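Local coordinates for protein NreA (Staphylococcus aureus subsp. aureus, PDB 6K2H) that probably senses nitrate through its GAF domain and takes part in nitrate-dependent signalling, at residues 132-135 / 136-140; 16-19 / 20-24. The protein carries 1 engineered substitution. One frame throughout, in Å; residues are numbered along the deposited sequence.

In the fold
Each contact spans an unbroken run of residues, so neither closes a long loop: contact 2 spans the last two turns of a helix, contact 1 the first turn of another. From the N terminus, contact 2 comes first, at the end of helix 10-23; its inner side chains lie on strands 42-48, 27-33 and 115-124 of the antiparallel sheet. The chain then runs through the rest of the fold before contact 1 starts helix 136-140 after strand 115-124 and sets it against strand 104-112. The two follow in series, neither nesting nor crossing. They nevertheless meet in space, where Phe134 packs against Glu23, bringing the start of the last helix close to the end of the first.

Contact 1. Residues 132-135 / 136-140; sequences KIFD and NDDIQ
The carboxylate oxygen OD2 of Asp138 takes the backbone N-H of Asp135 in a bond of 2.8 Å between N and OD2, almost perfectly straight at 176°. The amide reaches OD2 on its anti side, well out of the carboxylate plane. This reach back across the turn depends on the first torsion of Asp138, which sets CG opposite the carbonyl carbon and beside its own N (chi1 -61°). Asp135 occupies the N-cap, but its side chain makes no capping bond, so what forms is the returning half of a capping box. The carbonyl of Asp135 instead starts the helical pattern by accepting a backbone bond, with Ile139 N 3.0 Å from Asp135 O.

CG1 of Ile139 also lies against that carbonyl, 3.2 Å from Asp135 O, and its terminal CD1 goes on to touch Phe134. There CD1 comes within 3.5 Å of Phe134 CB and also meets ring atoms CG and CD2, approaching the ring obliquely. The CB of Asp138 lies 3.8 Å from Phe134 CB, while the ring and the carboxylate are turned steeply against each other, their planes 78° apart. Leu106 lies against Phe134 and Val108 and Leu110 against Ile139, so strand 104-112 supports this apolar pair.

Toward solvent the links are slacker. A water accepts from Lys132 NZ at 3.0 Å and gives only a weak bond to Asp138 OD1. Asp135, Asp137 and Asp138 gather negative charge here, with Asp135 OD1 4.4 Å from Asp137 OD2, a cost that the positive end of the helix dipole may offset. Phe134 just before the N-cap and Ile139 four residues after it form a hydrophobic staple, the classic companion of a capping box at a helix N terminus.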
loop_
_atom_site.group_PDB
_atom_site.type_symbol
_atom_site.label_atom_id
_atom_site.label_comp_id
_atom_site.label_asym_id
_atom_site.label_seq_id
_atom_site.Cartn_x
_atom_site.Cartn_y
_atom_site.Cartn_z
ATOM N N LYS A 132 10.770 -4.142 -9.726
ATOM C CA LYS A 132 10.164 -5.381 -10.195
ATOM C C LYS A 132 8.691 -5.465 -9.748
ATOM O O LYS A 132 8.352 -5.077 -8.630
ATOM C CB LYS A 132 10.945 -6.516 -9.565
ATOM C CG LYS A 132 10.416 -7.858 -9.807
ATOM C CD LYS A 132 11.361 -8.924 -9.205
ATOM C CE LYS A 132 10.973 -10.216 -9.781
ATOM N NZ LYS A 132 11.941 -11.275 -9.356
ATOM N N ILE A 133 7.831 -5.959 -10.629
ATOM C CA ILE A 133 6.377 -6.110 -10.356
ATOM C C ILE A 133 6.211 -7.539 -9.814
ATOM O O ILE A 133 6.646 -8.468 -10.481
ATOM C CB ILE A 133 5.657 -5.992 -11.737
ATOM C CG1 ILE A 133 5.956 -4.614 -12.317
ATOM C CG2 ILE A 133 4.165 -6.199 -11.671
ATOM C CD1 ILE A 133 5.593 -3.468 -11.375
ATOM N N PHE A 134 5.607 -7.714 -8.641
ATOM C CA PHE A 134 5.300 -9.009 -8.058
ATOM C C PHE A 134 3.866 -9.469 -8.273
ATOM O O PHE A 134 2.928 -8.680 -8.206
ATOM C CB PHE A 134 5.530 -8.964 -6.542
ATOM C CG PHE A 134 6.913 -8.578 -6.190
ATOM C CD1 PHE A 134 7.956 -9.334 -6.656
ATOM C CD2 PHE A 134 7.176 -7.457 -5.417
ATOM C CE1 PHE A 134 9.267 -8.987 -6.349
ATOM C CE2 PHE A 134 8.481 -7.103 -5.096
ATOM C CZ PHE A 134 9.528 -7.863 -5.584
ATOM N N ASP A 135 3.766 -10.774 -8.501
ATOM C CA ASP A 135 2.527 -11.542 -8.604
ATOM C C ASP A 135 2.038 -11.916 -7.239
ATOM O O ASP A 135 2.769 -11.762 -6.272
ATOM C CB ASP A 135 2.819 -12.904 -9.295
ATOM C CG ASP A 135 2.260 -12.995 -10.633
ATOM O OD1 ASP A 135 2.718 -13.894 -11.353
ATOM O OD2 ASP A 135 1.366 -12.204 -10.979
ATOM N N ASN A 136 0.845 -12.506 -7.192
ATOM C CA ASN A 136 0.342 -13.164 -5.982
ATOM C C ASN A 136 1.242 -14.302 -5.565
ATOM O O ASN A 136 1.515 -14.492 -4.388
ATOM C CB ASN A 136 -1.070 -13.751 -6.200
ATOM C CG ASN A 136 -2.153 -12.698 -6.344
ATOM O OD1 ASN A 136 -2.150 -11.674 -5.671
ATOM N ND2 ASN A 136 -3.136 -12.995 -7.194
ATOM N N ASP A 137 1.665 -15.104 -6.538
ATOM C CA ASP A 137 2.611 -16.192 -6.262
ATOM C C ASP A 137 3.905 -15.621 -5.640
ATOM O O ASP A 137 4.393 -16.113 -4.614
ATOM C CB ASP A 137 2.880 -17.041 -7.531
ATOM C CG ASP A 137 1.565 -17.431 -8.303
ATOM O OD1 ASP A 137 0.425 -17.375 -7.750
ATOM O OD2 ASP A 137 1.685 -17.779 -9.494
ATOM N N ASP A 138 4.399 -14.500 -6.173
ATOM C CA ASP A 138 5.667 -13.920 -5.659
ATOM C C ASP A 138 5.514 -13.467 -4.212
ATOM O O ASP A 138 6.350 -13.754 -3.340
ATOM C CB ASP A 138 6.100 -12.739 -6.510
ATOM C CG ASP A 138 6.373 -13.111 -7.965
ATOM O OD1 ASP A 138 6.888 -14.226 -8.207
ATOM O OD2 ASP A 138 6.075 -12.259 -8.856
ATOM N N ILE A 139 4.418 -12.769 -3.956
ATOM C CA ILE A 139 4.169 -12.284 -2.583
ATOM C C ILE A 139 3.988 -13.418 -1.591
ATOM O O ILE A 139 4.438 -13.292 -0.482
ATOM C CB ILE A 139 2.949 -11.375 -2.523
ATOM C CG1 ILE A 139 3.128 -10.199 -3.489
ATOM C CG2 ILE A 139 2.731 -10.849 -1.101
ATOM C CD1 ILE A 139 4.321 -9.319 -3.242
ATOM N N GLN A 140 3.354 -14.521 -1.977
ATOM C CA GLN A 140 3.320 -15.719 -1.102
ATOM C C GLN A 140 4.694 -16.350 -0.823
ATOM O O GLN A 140 4.886 -16.978 0.220
ATOM C CB GLN A 140 2.355 -16.797 -1.619
ATOM C CG GLN A 140 1.006 -16.786 -0.914
ATOM C CD GLN A 140 1.057 -17.183 0.565
ATOM O OE1 GLN A 140 2.084 -17.053 1.245
ATOM N NE2 GLN A 140 -0.074 -17.657 1.075
HETATM O O HOH W 1 10.098 -13.590 -9.277
#

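Contact 2. Residues 16-19 / 20-24; sequences LDKI and RKEEG
Arg20 N bonds back to Leu16 O at 3.0 Å, within an alpha-helix that ends in a Schellman motif. At the C-terminal end Glu23 N still reaches Ile19 O, at 2.9 Å, before Gly24 leaves the helix with a positive phi of 87°.

The tight side is the one turned to the GAF sheet. Leu16 packs on Ala28, Ile30, Tyr46 and Leu120, and Ile19 on Phe122, while Ile19 CG2 runs alongside Glu23 CG. Arg20 sends its CG away from its own N (chi1 169°), and its guanidinium NE bonds to Ser48 OG, which also bonds Asp17 OD1. A water lying in the guanidinium plane, 3.0 Å from Arg20 NH2, adds a weak link to the same Asp17 oxygen.

The bent chain of Lys21 also lies closely along the carbonyl of Asp17, bringing CE to 3.2 Å from Asp17 O. Looser is the exposed pair Lys18 and Glu22, which run next to each other in the same direction and touch through methylenes and carboxylate: Lys18 CG is 3.6 Å from Glu22 OE1, yet Lys18 NZ stays 4.4 Å from that oxygen, too far for the charges to pair directly.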
loop_
_atom_site.group_PDB
_atom_site.type_symbol
_atom_site.label_atom_id
_atom_site.label_comp_id
_atom_site.label_asym_id
_atom_site.label_seq_id
_atom_site.Cartn_x
_atom_site.Cartn_y
_atom_site.Cartn_z
ATOM N N LEU A 16 7.905 -5.918 7.774
ATOM C CA LEU A 16 7.669 -4.882 6.746
ATOM C C LEU A 16 8.928 -4.101 6.529
ATOM O O LEU A 16 9.291 -3.842 5.390
ATOM C CB LEU A 16 6.449 -3.968 7.084
ATOM C CG LEU A 16 6.086 -2.915 6.020
ATOM C CD1 LEU A 16 5.602 -3.552 4.706
ATOM C CD2 LEU A 16 5.067 -1.918 6.547
ATOM N N ASP A 17 9.654 -3.749 7.584
ATOM C CA ASP A 17 10.862 -2.973 7.409
ATOM C C ASP A 17 11.935 -3.731 6.629
ATOM O O ASP A 17 12.640 -3.144 5.786
ATOM C CB ASP A 17 11.478 -2.590 8.748
ATOM C CG ASP A 17 10.673 -1.545 9.513
ATOM O OD1 ASP A 17 9.996 -0.680 8.950
ATOM O OD2 ASP A 17 10.828 -1.530 10.752
ATOM N N LYS A 18 12.044 -5.021 6.929
ATOM C CA LYS A 18 13.044 -5.869 6.291
ATOM C C LYS A 18 12.723 -5.936 4.792
ATOM O O LYS A 18 13.607 -5.601 4.002
ATOM C CB LYS A 18 13.028 -7.266 6.894
ATOM C CG LYS A 18 14.100 -8.225 6.366
ATOM C CD LYS A 18 13.598 -9.665 6.437
ATOM C CE LYS A 18 13.946 -10.419 7.712
ATOM N NZ LYS A 18 15.004 -11.468 7.510
ATOM N N ILE A 19 11.506 -6.387 4.452
ATOM C CA ILE A 19 11.023 -6.548 3.051
ATOM C C ILE A 19 11.142 -5.272 2.214
ATOM O O ILE A 19 11.585 -5.321 1.066
ATOM C CB ILE A 19 9.576 -7.075 2.974
ATOM C CG1 ILE A 19 9.529 -8.505 3.549
ATOM C CG2 ILE A 19 9.093 -7.240 1.522
ATOM C CD1 ILE A 19 8.144 -9.116 3.560
ATOM N N ARG A 20 10.729 -4.148 2.778
ATOM C CA ARG A 20 10.829 -2.870 2.082
ATOM C C ARG A 20 12.301 -2.646 1.629
ATOM O O ARG A 20 12.595 -2.315 0.467
ATOM C CB ARG A 20 10.365 -1.736 2.984
ATOM C CG ARG A 20 10.743 -0.441 2.348
ATOM C CD ARG A 20 10.376 0.790 3.061
ATOM N NE ARG A 20 11.273 1.028 4.236
ATOM C CZ ARG A 20 12.446 1.635 4.204
ATOM N NH1 ARG A 20 13.004 2.007 3.064
ATOM N NH2 ARG A 20 13.080 1.847 5.348
ATOM N N LYS A 21 13.242 -2.819 2.566
ATOM C CA LYS A 21 14.629 -2.510 2.291
ATOM C C LYS A 21 15.259 -3.540 1.308
ATOM O O LYS A 21 15.976 -3.141 0.358
ATOM C CB LYS A 21 15.419 -2.463 3.610
ATOM C CG LYS A 21 15.010 -1.291 4.513
ATOM C CD LYS A 21 15.839 -1.189 5.874
ATOM C CE LYS A 21 15.025 -1.536 7.115
ATOM N NZ LYS A 21 15.619 -1.138 8.406
ATOM N N GLU A 22 14.972 -4.794 1.536
ATOM C CA GLU A 22 15.468 -5.862 0.661
ATOM C C GLU A 22 14.950 -5.718 -0.731
ATOM O O GLU A 22 15.690 -6.051 -1.686
ATOM C CB GLU A 22 15.061 -7.211 1.148
ATOM C CG GLU A 22 15.839 -7.666 2.374
ATOM C CD GLU A 22 15.406 -9.016 2.880
ATOM O OE1 GLU A 22 16.151 -9.548 3.741
ATOM O OE2 GLU A 22 14.335 -9.528 2.439
ATOM N N GLU A 23 13.707 -5.196 -0.878
ATOM C CA GLU A 23 13.134 -5.031 -2.214
ATOM C C GLU A 23 13.487 -3.752 -2.887
ATOM O O GLU A 23 13.126 -3.518 -4.064
ATOM C CB GLU A 23 11.615 -5.277 -2.199
ATOM C CG GLU A 23 11.144 -6.698 -1.893
ATOM C CD GLU A 23 11.879 -7.785 -2.701
ATOM O OE1 GLU A 23 12.214 -7.576 -3.885
ATOM O OE2 GLU A 23 12.214 -8.813 -2.094
ATOM N N GLY A 24 14.199 -2.872 -2.201
ATOM C CA GLY A 24 14.698 -1.704 -2.785
ATOM C C GLY A 24 13.775 -0.512 -2.792
ATOM O O GLY A 24 13.980 0.358 -3.550
HETATM O O HOH W 2 12.366 1.495 8.252
#